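Local coordinates for Slr0280 protein (Synechocystis sp., PDB 5H3K), which is of unknown function but carries a phosphodiester glycosidase (NAGPA-family) domain, so it may cleave a sugar phosphodiester linkage, at residues 224-228 with 239-243; 245-249 with 261-267; 378-384 with 489-495; 307-311 with 372-376. The contacts are given in a common frame with arbitrary orientation. Residues are numbered along the deposited sequence.

Contact 1: 224-228 with 239-243; sequences QIRYR and HFQLP
Strands 226-228 and 239-241 run antiparallel, with short strand axes 4.7 Å apart at closest and directions 163° apart. Tyr227 and Phe240 form a non-hydrogen-bonded pair, with CA atoms 4.4 Å apart. Hydrogen-bonded pairs flank it: Arg226 with Gln241 (Arg226 N to Gln241 O 3.2 Å, Gln241 N to Arg226 O 2.8 Å) and Arg228 with His239 (Arg228 N to His239 O 2.9 Å, His239 N to Arg228 O 2.8 Å). Phe240, chi1 m, turns its ring under Tyr227 CB, which lies over the face 3.9 Å from the ring centroid, a CH-pi contact. Tyr227, chi1 p, carries its own ring away. The two rings are slid apart, with centroids 5.7 Å apart, and barely overlap. This is the open end of the beta hairpin of strands 226-232 and 235-241, at the margin of a four-stranded antiparallel sheet. Tyr227 OH reaches on to Asp158. Ile225, chi1 p, just before the strand, is the bump that fills a hollow lined by Phe240, Leu242 and Pro243. Its CD1 meets the edge of the Phe240 ring at CE2 (3.9 Å). Ile225 CG2 touches both Leu242 CD2 (3.7 Å) and Pro243 CD (4.0 Å). Gln224 CG lies on Pro243 CG at 3.6 Å. One water bridges Gln224 O (2.6 Å) and Gln241 O (3.1 Å). Arg226, Arg228, His239 and Gln241 project from the face opposite Tyr227 and Phe240.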
loop_
_atom_site.group_PDB
_atom_site.type_symbol
_atom_site.label_atom_id
_atom_site.label_comp_id
_atom_site.label_asym_id
_atom_site.label_seq_id
_atom_site.Cartn_x
_atom_site.Cartn_y
_atom_site.Cartn_z
ATOM N N GLN A 224 -33.304 -1.280 10.384
ATOM C CA GLN A 224 -32.342 -2.070 9.616
ATOM C C GLN A 224 -30.953 -2.042 10.264
ATOM O O GLN A 224 -30.359 -3.091 10.507
ATOM C CB GLN A 224 -32.273 -1.585 8.169
ATOM C CG GLN A 224 -31.891 -2.664 7.176
ATOM C CD GLN A 224 -32.979 -3.704 7.011
ATOM O OE1 GLN A 224 -34.166 -3.404 7.161
ATOM N NE2 GLN A 224 -32.584 -4.939 6.704
ATOM N N ILE A 225 -30.437 -0.847 10.552
ATOM C CA ILE A 225 -29.189 -0.747 11.303
ATOM C C ILE A 225 -29.495 -0.902 12.780
ATOM O O ILE A 225 -30.636 -0.709 13.220
ATOM C CB ILE A 225 -28.460 0.613 11.120
ATOM C CG1 ILE A 225 -29.285 1.760 11.707
ATOM C CG2 ILE A 225 -28.135 0.865 9.667
ATOM C CD1 ILE A 225 -28.484 3.028 11.965
ATOM N N ARG A 226 -28.472 -1.255 13.549
ATOM C CA ARG A 226 -28.559 -1.179 14.997
ATOM C C ARG A 226 -27.344 -0.416 15.453
ATOM O O ARG A 226 -26.270 -0.559 14.878
ATOM C CB ARG A 226 -28.584 -2.574 15.625
ATOM C CG ARG A 226 -29.775 -3.398 15.200
ATOM C CD ARG A 226 -29.640 -4.851 15.627
ATOM N NE ARG A 226 -30.588 -5.713 14.918
ATOM C CZ ARG A 226 -30.241 -6.693 14.087
ATOM N NH1 ARG A 226 -31.182 -7.411 13.480
ATOM N NH2 ARG A 226 -28.956 -6.965 13.870
ATOM N N TYR A 227 -27.509 0.425 16.464
ATOM C CA TYR A 227 -26.373 1.147 17.000
ATOM C C TYR A 227 -26.504 1.325 18.503
ATOM O O TYR A 227 -27.604 1.254 19.054
ATOM C CB TYR A 227 -26.204 2.492 16.299
ATOM C CG TYR A 227 -27.290 3.505 16.615
ATOM C CD1 TYR A 227 -28.493 3.503 15.916
ATOM C CD2 TYR A 227 -27.104 4.466 17.599
ATOM C CE1 TYR A 227 -29.484 4.434 16.192
ATOM C CE2 TYR A 227 -28.091 5.404 17.882
ATOM C CZ TYR A 227 -29.277 5.376 17.172
ATOM O OH TYR A 227 -30.261 6.303 17.443
ATOM N N ARG A 228 -25.377 1.560 19.161
ATOM C CA ARG A 228 -25.339 1.596 20.613
ATOM C C ARG A 228 -24.234 2.526 21.044
ATOM O O ARG A 228 -23.123 2.489 20.494
ATOM C CB ARG A 228 -25.058 0.195 21.158
ATOM C CG ARG A 228 -25.289 0.026 22.648
ATOM C CD ARG A 228 -25.289 -1.457 22.968
ATOM N NE ARG A 228 -25.762 -1.759 24.317
ATOM C CZ ARG A 228 -27.010 -2.113 24.598
ATOM N NH1 ARG A 228 -27.909 -2.204 23.618
ATOM N NH2 ARG A 228 -27.354 -2.382 25.853
ATOM N N HIS A 239 -21.391 2.510 18.281
ATOM C CA HIS A 239 -21.113 1.211 17.682
ATOM C C HIS A 239 -22.240 0.762 16.776
ATOM O O HIS A 239 -23.382 0.663 17.220
ATOM C CB HIS A 239 -20.927 0.176 18.782
ATOM C CG HIS A 239 -19.748 0.443 19.648
ATOM N ND1 HIS A 239 -18.488 -0.045 19.354
ATOM C CD2 HIS A 239 -19.615 1.172 20.781
ATOM C CE1 HIS A 239 -17.638 0.361 20.276
ATOM N NE2 HIS A 239 -18.292 1.110 21.154
ATOM N N PHE A 240 -21.916 0.477 15.513
ATOM C CA PHE A 240 -22.924 0.111 14.517
ATOM C C PHE A 240 -22.829 -1.337 14.084
ATOM O O PHE A 240 -21.735 -1.858 13.826
ATOM C CB PHE A 240 -22.783 0.974 13.256
ATOM C CG PHE A 240 -23.234 2.396 13.436
ATOM C CD1 PHE A 240 -22.372 3.352 13.960
ATOM C CD2 PHE A 240 -24.522 2.777 13.084
ATOM C CE1 PHE A 240 -22.795 4.677 14.134
ATOM C CE2 PHE A 240 -24.955 4.100 13.248
ATOM C CZ PHE A 240 -24.089 5.050 13.772
ATOM N N GLN A 241 -23.993 -1.966 13.967
ATOM C CA GLN A 241 -24.131 -3.227 13.261
ATOM C C GLN A 241 -24.890 -2.940 11.958
ATOM O O GLN A 241 -26.068 -2.579 11.972
ATOM C CB GLN A 241 -24.894 -4.237 14.114
ATOM C CG GLN A 241 -25.006 -5.617 13.479
ATOM C CD GLN A 241 -23.687 -6.379 13.512
ATOM O OE1 GLN A 241 -22.926 -6.275 14.479
ATOM N NE2 GLN A 241 -23.411 -7.145 12.456
ATOM N N LEU A 242 -24.212 -3.090 10.828
ATOM C CA LEU A 242 -24.781 -2.679 9.541
ATOM C C LEU A 242 -25.186 -3.860 8.679
ATOM O O LEU A 242 -24.550 -4.913 8.732
ATOM C CB LEU A 242 -23.760 -1.841 8.762
ATOM C CG LEU A 242 -23.301 -0.548 9.434
ATOM C CD1 LEU A 242 -22.180 0.118 8.641
ATOM C CD2 LEU A 242 -24.479 0.400 9.612
ATOM N N PRO A 243 -26.238 -3.684 7.867
ATOM C CA PRO A 243 -26.554 -4.668 6.828
ATOM C C PRO A 243 -25.346 -4.839 5.906
ATOM O O PRO A 243 -24.576 -3.885 5.712
ATOM C CB PRO A 243 -27.701 -4.007 6.055
ATOM C CG PRO A 243 -28.307 -3.029 7.011
ATOM C CD PRO A 243 -27.170 -2.545 7.868
HETATM O O HOH W 1 -28.359 -4.526 11.410
#

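Contact 2: 245-249 with 261-267; sequences GYKLQ and IDARADA
Lys247 NZ (chi1 m, the rest t) donates to Ala267 O at 2.8 Å. Within 261-267, Arg264 (chi1 p) forms a salt bridge with Asp266, NE to OD1 2.9 Å. Asp262 makes its own, to Arg166. The backbones are antiparallel, with short strand axes 144° apart in direction and 4.6 Å at closest. Lys247 pairs with Arg264 through Lys247 N to Arg264 O (2.8 Å) and Arg264 N to Lys247 O (3.0 Å). Gln249 pairs with Asp262 through Gln249 N to Asp262 O (2.7 Å) and Asp262 N to Gln249 O (2.9 Å). Leu248 and Ala263 form the non-hydrogen-bonded pair between them. Three separate waters bridge Gly245 O (3.0 Å) to Ala265 O (2.8 Å), Gln249 O (2.9 Å) to Asp262 OD2 (2.6 Å), and Gln249 OE1 (2.9 Å) to Asp266 O (2.5 Å). This is the open end of the hairpin of strands 247-253 and 258-264. Tyr246 CD2 lies 3.5 Å from Arg264 CA, and Ala265 N is over the ring face. Leu248, chi1 m, sets CD2 4.0 Å from Ile261 CG2 and 4.1 Å from Ala263 CB. The hairpin is thus two-faced: charged and polar side chains with Lys247 and Gln249, apolar ones with Leu248.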
loop_
_atom_site.group_PDB
_atom_site.type_symbol
_atom_site.label_atom_id
_atom_site.label_comp_id
_atom_site.label_asym_id
_atom_site.label_seq_id
_atom_site.Cartn_x
_atom_site.Cartn_y
_atom_site.Cartn_z
ATOM N N GLY A 245 -22.919 -4.760 2.971
ATOM C CA GLY A 245 -22.809 -3.819 1.874
ATOM C C GLY A 245 -22.875 -2.358 2.293
ATOM O O GLY A 245 -22.442 -1.480 1.549
ATOM N N TYR A 246 -23.405 -2.089 3.484
ATOM C CA TYR A 246 -23.535 -0.709 3.956
ATOM C C TYR A 246 -22.256 -0.172 4.581
ATOM O O TYR A 246 -21.526 -0.900 5.244
ATOM C CB TYR A 246 -24.709 -0.588 4.927
ATOM C CG TYR A 246 -26.026 -0.545 4.200
ATOM C CD1 TYR A 246 -26.510 -1.664 3.533
ATOM C CD2 TYR A 246 -26.778 0.619 4.156
ATOM C CE1 TYR A 246 -27.728 -1.628 2.844
ATOM C CE2 TYR A 246 -27.992 0.667 3.476
ATOM C CZ TYR A 246 -28.458 -0.457 2.823
ATOM O OH TYR A 246 -29.658 -0.408 2.147
ATOM N N LYS A 247 -21.990 1.109 4.355
ATOM C CA LYS A 247 -20.846 1.782 4.957
ATOM C C LYS A 247 -21.348 3.017 5.663
ATOM O O LYS A 247 -22.501 3.397 5.494
ATOM C CB LYS A 247 -19.842 2.202 3.882
ATOM C CG LYS A 247 -19.384 1.071 2.965
ATOM C CD LYS A 247 -18.367 1.598 1.949
ATOM C CE LYS A 247 -18.317 0.736 0.693
ATOM N NZ LYS A 247 -17.359 1.283 -0.299
ATOM N N LEU A 248 -20.493 3.647 6.453
ATOM C CA LEU A 248 -20.856 4.918 7.065
ATOM C C LEU A 248 -20.268 6.073 6.271
ATOM O O LEU A 248 -19.115 6.026 5.858
ATOM C CB LEU A 248 -20.348 4.997 8.498
ATOM C CG LEU A 248 -20.848 3.929 9.457
ATOM C CD1 LEU A 248 -20.358 4.249 10.863
ATOM C CD2 LEU A 248 -22.375 3.868 9.409
ATOM N N GLN A 249 -21.069 7.104 6.042
ATOM C CA GLN A 249 -20.532 8.364 5.538
ATOM C C GLN A 249 -20.839 9.422 6.583
ATOM O O GLN A 249 -22.003 9.684 6.872
ATOM C CB GLN A 249 -21.163 8.732 4.195
ATOM C CG GLN A 249 -20.777 10.127 3.687
ATOM C CD GLN A 249 -21.418 10.463 2.344
ATOM O OE1 GLN A 249 -21.814 9.573 1.583
ATOM N NE2 GLN A 249 -21.519 11.754 2.048
ATOM N N ILE A 261 -24.282 10.944 10.838
ATOM C CA ILE A 261 -23.787 9.621 10.446
ATOM C C ILE A 261 -24.768 8.933 9.512
ATOM O O ILE A 261 -25.849 8.522 9.928
ATOM C CB ILE A 261 -23.555 8.724 11.670
ATOM C CG1 ILE A 261 -22.572 9.386 12.635
ATOM C CG2 ILE A 261 -23.048 7.351 11.240
ATOM C CD1 ILE A 261 -22.584 8.763 14.042
ATOM N N ASP A 262 -24.398 8.808 8.242
ATOM C CA ASP A 262 -25.281 8.183 7.269
ATOM C C ASP A 262 -24.825 6.749 6.974
ATOM O O ASP A 262 -23.641 6.504 6.723
ATOM C CB ASP A 262 -25.324 9.005 5.977
ATOM C CG ASP A 262 -25.941 10.379 6.173
ATOM O OD1 ASP A 262 -26.884 10.502 6.971
ATOM O OD2 ASP A 262 -25.487 11.340 5.521
ATOM N N ALA A 263 -25.763 5.808 7.021
ATOM C CA ALA A 263 -25.483 4.424 6.628
ATOM C C ALA A 263 -26.062 4.184 5.236
ATOM O O ALA A 263 -27.271 4.287 5.034
ATOM C CB ALA A 263 -26.067 3.442 7.635
ATOM N N ARG A 264 -25.197 3.879 4.272
ATOM C CA ARG A 264 -25.632 3.702 2.886
ATOM C C ARG A 264 -24.648 2.816 2.124
ATOM O O ARG A 264 -23.498 2.647 2.547
ATOM C CB ARG A 264 -25.787 5.070 2.194
ATOM C CG ARG A 264 -24.487 5.863 2.090
ATOM C CD ARG A 264 -24.724 7.321 1.687
ATOM N NE ARG A 264 -25.422 7.424 0.410
ATOM C CZ ARG A 264 -25.892 8.560 -0.094
ATOM N NH1 ARG A 264 -25.731 9.696 0.569
ATOM N NH2 ARG A 264 -26.524 8.555 -1.257
ATOM N N ALA A 265 -25.095 2.265 0.998
ATOM C CA ALA A 265 -24.257 1.384 0.192
ATOM C C ALA A 265 -23.417 2.142 -0.844
ATOM O O ALA A 265 -22.362 1.665 -1.264
ATOM C CB ALA A 265 -25.103 0.315 -0.486
ATOM N N ASP A 266 -23.878 3.314 -1.265
ATOM C CA ASP A 266 -23.135 4.078 -2.270
ATOM C C ASP A 266 -22.207 5.121 -1.629
ATOM O O ASP A 266 -22.509 6.317 -1.596
ATOM C CB ASP A 266 -24.090 4.722 -3.280
ATOM C CG ASP A 266 -25.174 5.549 -2.613
ATOM O OD1 ASP A 266 -25.579 5.204 -1.480
ATOM O OD2 ASP A 266 -25.615 6.549 -3.219
ATOM N N ALA A 267 -21.064 4.649 -1.134
ATOM C CA ALA A 267 -20.109 5.470 -0.395
ATOM C C ALA A 267 -18.744 4.866 -0.663
ATOM O O ALA A 267 -18.667 3.694 -1.039
ATOM C CB ALA A 267 -20.425 5.420 1.096
HETATM O O HOH W 2 -20.933 -0.658 -0.884
HETATM O O HOH W 3 -23.204 12.254 6.258
HETATM O O HOH W 4 -21.458 8.543 -1.133
#

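Contact 3: 378-384 with 489-495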
loop_
_atom_site.group_PDB
_atom_site.type_symbol
_atom_site.label_atom_id
_atom_site.label_comp_id
_atom_site.label_asym_id
_atom_site.label_seq_id
_atom_site.Cartn_x
_atom_site.Cartn_y
_atom_site.Cartn_z
ATOM N N GLN A 378 10.402 6.321 -17.429
ATOM C CA GLN A 378 10.072 5.347 -18.459
ATOM C C GLN A 378 9.650 4.023 -17.833
ATOM O O GLN A 378 10.211 3.608 -16.817
ATOM C CB GLN A 378 11.273 5.120 -19.370
ATOM C CG GLN A 378 11.665 6.366 -20.170
ATOM C CD GLN A 378 12.983 6.190 -20.880
ATOM O OE1 GLN A 378 13.984 5.815 -20.266
ATOM N NE2 GLN A 378 12.990 6.438 -22.186
ATOM N N THR A 379 8.671 3.368 -18.455
ATOM C CA THR A 379 8.154 2.076 -17.972
ATOM C C THR A 379 8.090 1.032 -19.079
ATOM O O THR A 379 8.112 1.359 -20.263
ATOM C CB THR A 379 6.730 2.199 -17.375
ATOM O OG1 THR A 379 5.818 2.626 -18.397
ATOM C CG2 THR A 379 6.694 3.186 -16.218
ATOM N N THR A 380 8.002 -0.232 -18.680
ATOM C CA THR A 380 7.678 -1.315 -19.604
ATOM C C THR A 380 6.850 -2.351 -18.857
ATOM O O THR A 380 6.975 -2.476 -17.636
ATOM C CB THR A 380 8.938 -1.981 -20.234
ATOM O OG1 THR A 380 8.558 -2.678 -21.423
ATOM C CG2 THR A 380 9.602 -2.985 -19.267
ATOM N N PHE A 381 5.994 -3.062 -19.590
ATOM C CA PHE A 381 5.133 -4.103 -19.025
ATOM C C PHE A 381 5.341 -5.354 -19.860
ATOM O O PHE A 381 5.615 -5.270 -21.067
ATOM C CB PHE A 381 3.649 -3.710 -19.118
ATOM C CG PHE A 381 3.220 -2.599 -18.174
ATOM C CD1 PHE A 381 3.619 -1.280 -18.384
ATOM C CD2 PHE A 381 2.338 -2.866 -17.130
ATOM C CE1 PHE A 381 3.191 -0.247 -17.532
ATOM C CE2 PHE A 381 1.895 -1.846 -16.283
ATOM C CZ PHE A 381 2.327 -0.530 -16.487
ATOM N N GLY A 382 5.188 -6.524 -19.249
ATOM C CA GLY A 382 5.291 -7.753 -20.014
ATOM C C GLY A 382 5.215 -8.939 -19.095
ATOM O O GLY A 382 4.987 -8.774 -17.905
ATOM N N ARG A 383 5.403 -10.132 -19.643
ATOM C CA ARG A 383 5.427 -11.337 -18.827
ATOM C C ARG A 383 6.881 -11.744 -18.675
ATOM O O ARG A 383 7.549 -12.099 -19.649
ATOM C CB ARG A 383 4.578 -12.426 -19.471
ATOM C CG ARG A 383 3.123 -11.974 -19.608
ATOM C CD ARG A 383 2.204 -13.115 -20.010
ATOM N NE ARG A 383 0.799 -12.688 -20.062
ATOM C CZ ARG A 383 0.221 -12.109 -21.117
ATOM N NH1 ARG A 383 0.916 -11.868 -22.221
ATOM N NH2 ARG A 383 -1.059 -11.769 -21.064
ATOM N N LEU A 384 7.373 -11.659 -17.443
ATOM C CA LEU A 384 8.802 -11.660 -17.189
ATOM C C LEU A 384 9.342 -13.029 -16.772
ATOM O O LEU A 384 8.766 -13.726 -15.935
ATOM C CB LEU A 384 9.123 -10.613 -16.114
ATOM C CG LEU A 384 10.537 -10.594 -15.532
ATOM C CD1 LEU A 384 11.530 -10.129 -16.592
ATOM C CD2 LEU A 384 10.559 -9.690 -14.302
ATOM N N PRO A 489 10.895 -10.560 -21.611
ATOM C CA PRO A 489 11.361 -9.960 -22.874
ATOM C C PRO A 489 12.636 -9.135 -22.710
ATOM O O PRO A 489 12.874 -8.581 -21.636
ATOM C CB PRO A 489 10.211 -9.011 -23.273
ATOM C CG PRO A 489 9.039 -9.396 -22.448
ATOM C CD PRO A 489 9.553 -10.084 -21.216
ATOM N N GLU A 490 13.424 -9.045 -23.774
ATOM C CA GLU A 490 14.682 -8.293 -23.757
ATOM C C GLU A 490 14.588 -6.873 -23.197
ATOM O O GLU A 490 15.524 -6.396 -22.544
ATOM C CB GLU A 490 15.291 -8.284 -25.160
ATOM C CG GLU A 490 16.747 -7.797 -25.241
ATOM C CD GLU A 490 17.735 -8.675 -24.476
ATOM O OE1 GLU A 490 17.420 -9.852 -24.174
ATOM O OE2 GLU A 490 18.848 -8.177 -24.176
ATOM N N ALA A 491 13.467 -6.191 -23.431
ATOM C CA ALA A 491 13.327 -4.807 -22.974
ATOM C C ALA A 491 13.472 -4.643 -21.464
ATOM O O ALA A 491 13.831 -3.563 -20.993
ATOM C CB ALA A 491 12.003 -4.199 -23.441
ATOM N N PHE A 492 13.192 -5.697 -20.706
ATOM C CA PHE A 492 13.278 -5.616 -19.250
ATOM C C PHE A 492 14.707 -5.380 -18.784
ATOM O O PHE A 492 14.930 -4.814 -17.712
ATOM C CB PHE A 492 12.694 -6.864 -18.584
ATOM C CG PHE A 492 11.212 -6.774 -18.332
ATOM C CD1 PHE A 492 10.731 -6.197 -17.164
ATOM C CD2 PHE A 492 10.304 -7.271 -19.257
ATOM C CE1 PHE A 492 9.355 -6.112 -16.918
ATOM C CE2 PHE A 492 8.930 -7.195 -19.027
ATOM C CZ PHE A 492 8.456 -6.610 -17.859
ATOM N N ASN A 493 15.684 -5.795 -19.587
ATOM C CA ASN A 493 17.084 -5.611 -19.200
ATOM C C ASN A 493 17.521 -4.147 -19.081
ATOM O O ASN A 493 18.548 -3.833 -18.463
ATOM C CB ASN A 493 17.995 -6.377 -20.151
ATOM C CG ASN A 493 17.750 -7.856 -20.092
ATOM O OD1 ASN A 493 18.080 -8.511 -19.097
ATOM N ND2 ASN A 493 17.140 -8.397 -21.140
ATOM N N ALA A 494 16.735 -3.251 -19.661
ATOM C CA ALA A 494 17.048 -1.828 -19.595
ATOM C C ALA A 494 16.656 -1.195 -18.268
ATOM O O ALA A 494 17.120 -0.097 -17.947
ATOM C CB ALA A 494 16.371 -1.089 -20.749
ATOM N N PHE A 495 15.799 -1.860 -17.489
ATOM C CA PHE A 495 15.197 -1.186 -16.333
ATOM C C PHE A 495 15.731 -1.695 -14.997
ATOM O O PHE A 495 15.712 -2.896 -14.738
ATOM C CB PHE A 495 13.667 -1.298 -16.379
ATOM C CG PHE A 495 13.056 -0.670 -17.606
ATOM C CD1 PHE A 495 12.722 0.675 -17.617
ATOM C CD2 PHE A 495 12.852 -1.418 -18.766
ATOM C CE1 PHE A 495 12.160 1.272 -18.769
ATOM C CE2 PHE A 495 12.302 -0.835 -19.916
ATOM C CZ PHE A 495 11.949 0.507 -19.912
#
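No hydrogen bond crosses between 378-384 and 489-495; the contact is packing, much of it on two phenylalanine rings. The CH-pi contacts centre on Phe492. Thr380 CG2 stands 3.9 Å from its ring centroid, nearly along the normal. Leu384 CD1 covers the opposite face at 4.1 Å from the centroid. Gly382 N meets the ring edge, 3.6 Å from Phe492 CZ. A CB on Gly382 would crowd that ring and Pro489, so glycine suits the place. Segment 489-495 holds a short 3-10 stretch, 490-494, in the loop between strands 481-488 and 497-500, lying against strand 379-392 of a large mixed sheet. It falls within the phosphodiester glycosidase family region. Further van der Waals contacts come from Phe495. Thr380 N lies over its face, and its CE2 is 3.5 Å from Thr380 CG2. Pro489, which follows a cis peptide bond, brings CD to 3.2 Å from Arg383 O. The segment has its own backbone bonds, including Phe492 N to Pro489 O (3.0 Å) and Phe495 N to Phe492 O (3.1 Å).

Contact 4: 307-311 with 372-376; sequences ISLRP and AWNDQ
Segment 307-311 is fully extended strand. Segment 372-376 leaves its strand after Trp373 and turns. The touching parts run 136° apart in direction, and the nearest CA pair is Ser308 and Asp375, 5.8 Å apart. An Asx turn shapes the second segment, with Gln376 N donating to Asn374 OD1 at 3.0 Å. Trp373, chi1 p and chi2 91°, points its indole at the first strand. Its NE1 donates to Leu309 O at 2.9 Å. The ring also packs on Leu309 CB (3.8 Å to Trp373 CE2) and Pro311 CD (3.8 Å to Trp373 CZ2). Arg310, chi1 and chi2 both m, folds back to form a two-pronged salt bridge with Asp375: NH1 to OD1 and NH2 to OD2, each 2.8 Å. Arg310 NH1 also donates to Leu309 O at 2.9 Å, and its NH2 to Gln357. One water links Leu309 N (2.7 Å) to Asp375 OD1 (2.6 Å). Strand 307-313, paired with 600-609, is thus joined to the end of strand 369-373 of another sheet through side chains and water, without backbone hydrogen bonds between the segments.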
loop_
_atom_site.group_PDB
_atom_site.type_symbol
_atom_site.label_atom_id
_atom_site.label_comp_id
_atom_site.label_asym_id
_atom_site.label_seq_id
_atom_site.Cartn_x
_atom_site.Cartn_y
_atom_site.Cartn_z
ATOM N N ILE A 307 10.451 13.015 -8.357
ATOM C CA ILE A 307 9.600 11.843 -8.109
ATOM C C ILE A 307 10.301 10.565 -8.529
ATOM O O ILE A 307 10.825 10.475 -9.645
ATOM C CB ILE A 307 8.246 11.939 -8.828
ATOM C CG1 ILE A 307 7.392 13.033 -8.180
ATOM C CG2 ILE A 307 7.509 10.585 -8.791
ATOM C CD1 ILE A 307 5.927 12.991 -8.573
ATOM N N SER A 308 10.308 9.572 -7.638
ATOM C CA SER A 308 10.841 8.261 -7.976
ATOM C C SER A 308 9.935 7.195 -7.387
ATOM O O SER A 308 9.146 7.475 -6.478
ATOM C CB SER A 308 12.276 8.082 -7.471
ATOM O OG SER A 308 12.374 8.294 -6.075
ATOM N N LEU A 309 10.020 5.989 -7.943
ATOM C CA LEU A 309 9.314 4.845 -7.385
ATOM C C LEU A 309 10.330 3.774 -6.996
ATOM O O LEU A 309 11.344 3.584 -7.674
ATOM C CB LEU A 309 8.275 4.273 -8.359
ATOM C CG LEU A 309 6.942 5.016 -8.512
ATOM C CD1 LEU A 309 7.146 6.311 -9.254
ATOM C CD2 LEU A 309 5.931 4.154 -9.256
ATOM N N ARG A 310 10.063 3.097 -5.885
ATOM C CA ARG A 310 10.891 1.980 -5.431
ATOM C C ARG A 310 10.015 0.886 -4.879
ATOM O O ARG A 310 9.067 1.164 -4.148
ATOM C CB ARG A 310 11.838 2.412 -4.305
ATOM C CG ARG A 310 13.004 3.308 -4.736
ATOM C CD ARG A 310 13.980 2.565 -5.649
ATOM N NE ARG A 310 15.126 3.405 -5.979
ATOM C CZ ARG A 310 15.170 4.226 -7.024
ATOM N NH1 ARG A 310 14.135 4.320 -7.849
ATOM N NH2 ARG A 310 16.253 4.961 -7.241
ATOM N N PRO A 311 10.355 -0.372 -5.181
ATOM C CA PRO A 311 9.727 -1.463 -4.437
ATOM C C PRO A 311 10.227 -1.441 -3.002
ATOM O O PRO A 311 11.403 -1.133 -2.751
ATOM C CB PRO A 311 10.211 -2.727 -5.165
ATOM C CG PRO A 311 11.474 -2.329 -5.853
ATOM C CD PRO A 311 11.378 -0.845 -6.136
ATOM N N ALA A 372 8.332 -2.698 -15.096
ATOM C CA ALA A 372 9.676 -2.243 -14.755
ATOM C C ALA A 372 9.796 -0.781 -15.125
ATOM O O ALA A 372 9.059 -0.302 -15.988
ATOM C CB ALA A 372 10.739 -3.079 -15.483
ATOM N N TRP A 373 10.711 -0.067 -14.479
ATOM C CA TRP A 373 10.818 1.369 -14.688
ATOM C C TRP A 373 12.181 1.912 -14.324
ATOM O O TRP A 373 12.967 1.238 -13.655
ATOM C CB TRP A 373 9.744 2.114 -13.869
ATOM C CG TRP A 373 9.949 2.047 -12.384
ATOM C CD1 TRP A 373 10.645 2.930 -11.613
ATOM C CD2 TRP A 373 9.428 1.057 -11.486
ATOM N NE1 TRP A 373 10.609 2.544 -10.298
ATOM C CE2 TRP A 373 9.862 1.402 -10.190
ATOM C CE3 TRP A 373 8.641 -0.092 -11.656
ATOM C CZ2 TRP A 373 9.535 0.645 -9.063
ATOM C CZ3 TRP A 373 8.321 -0.852 -10.533
ATOM C CH2 TRP A 373 8.762 -0.478 -9.255
ATOM N N ASN A 374 12.464 3.138 -14.760
ATOM C CA ASN A 374 13.686 3.818 -14.334
ATOM C C ASN A 374 13.344 5.163 -13.689
ATOM O O ASN A 374 12.162 5.531 -13.587
ATOM C CB ASN A 374 14.690 3.971 -15.494
ATOM C CG ASN A 374 14.135 4.803 -16.668
ATOM O OD1 ASN A 374 13.282 5.678 -16.486
ATOM N ND2 ASN A 374 14.633 4.531 -17.881
ATOM N N ASP A 375 14.363 5.896 -13.262
ATOM C CA ASP A 375 14.129 7.165 -12.568
ATOM C C ASP A 375 13.958 8.346 -13.516
ATOM O O ASP A 375 13.928 9.504 -13.090
ATOM C CB ASP A 375 15.239 7.445 -11.564
ATOM C CG ASP A 375 15.140 6.572 -10.353
ATOM O OD1 ASP A 375 14.135 5.822 -10.241
ATOM O OD2 ASP A 375 16.061 6.625 -9.514
ATOM N N GLN A 376 13.840 8.042 -14.800
ATOM C CA GLN A 376 13.536 9.053 -15.795
ATOM C C GLN A 376 12.071 8.943 -16.228
ATOM O O GLN A 376 11.604 9.656 -17.119
ATOM C CB GLN A 376 14.539 8.946 -16.941
ATOM C CG GLN A 376 15.980 9.095 -16.401
ATOM C CD GLN A 376 17.042 8.491 -17.292
ATOM O OE1 GLN A 376 17.292 8.968 -18.402
ATOM N NE2 GLN A 376 17.685 7.430 -16.804
HETATM O O HOH W 5 13.405 10.639 -10.627
HETATM O O HOH W 6 11.534 5.859 -10.199
#

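In the fold
Contacts 1 and 2 sit together on one side of the chain's centre. Contacts 3 and 4 sit on the opposite side. Contact 1 is a surface contact; the other three are partly buried, and contact 4 lies closest to the centre. Contacts 1 and 2 are neighbouring hairpins whose apolar faces meet, with Phe240 and Leu242 packing on Leu248. Their two sheets thus lie face to face there. Contacts 3 and 4 share a sheet, since strands 369-373 and 379-392 are neighbours, and Ala372 touches both Phe492 and Phe495. The hairpins rely on backbone ladders. Contact 3 relies on aromatic packing, and contact 4 on an indole hydrogen bond and a salt bridge.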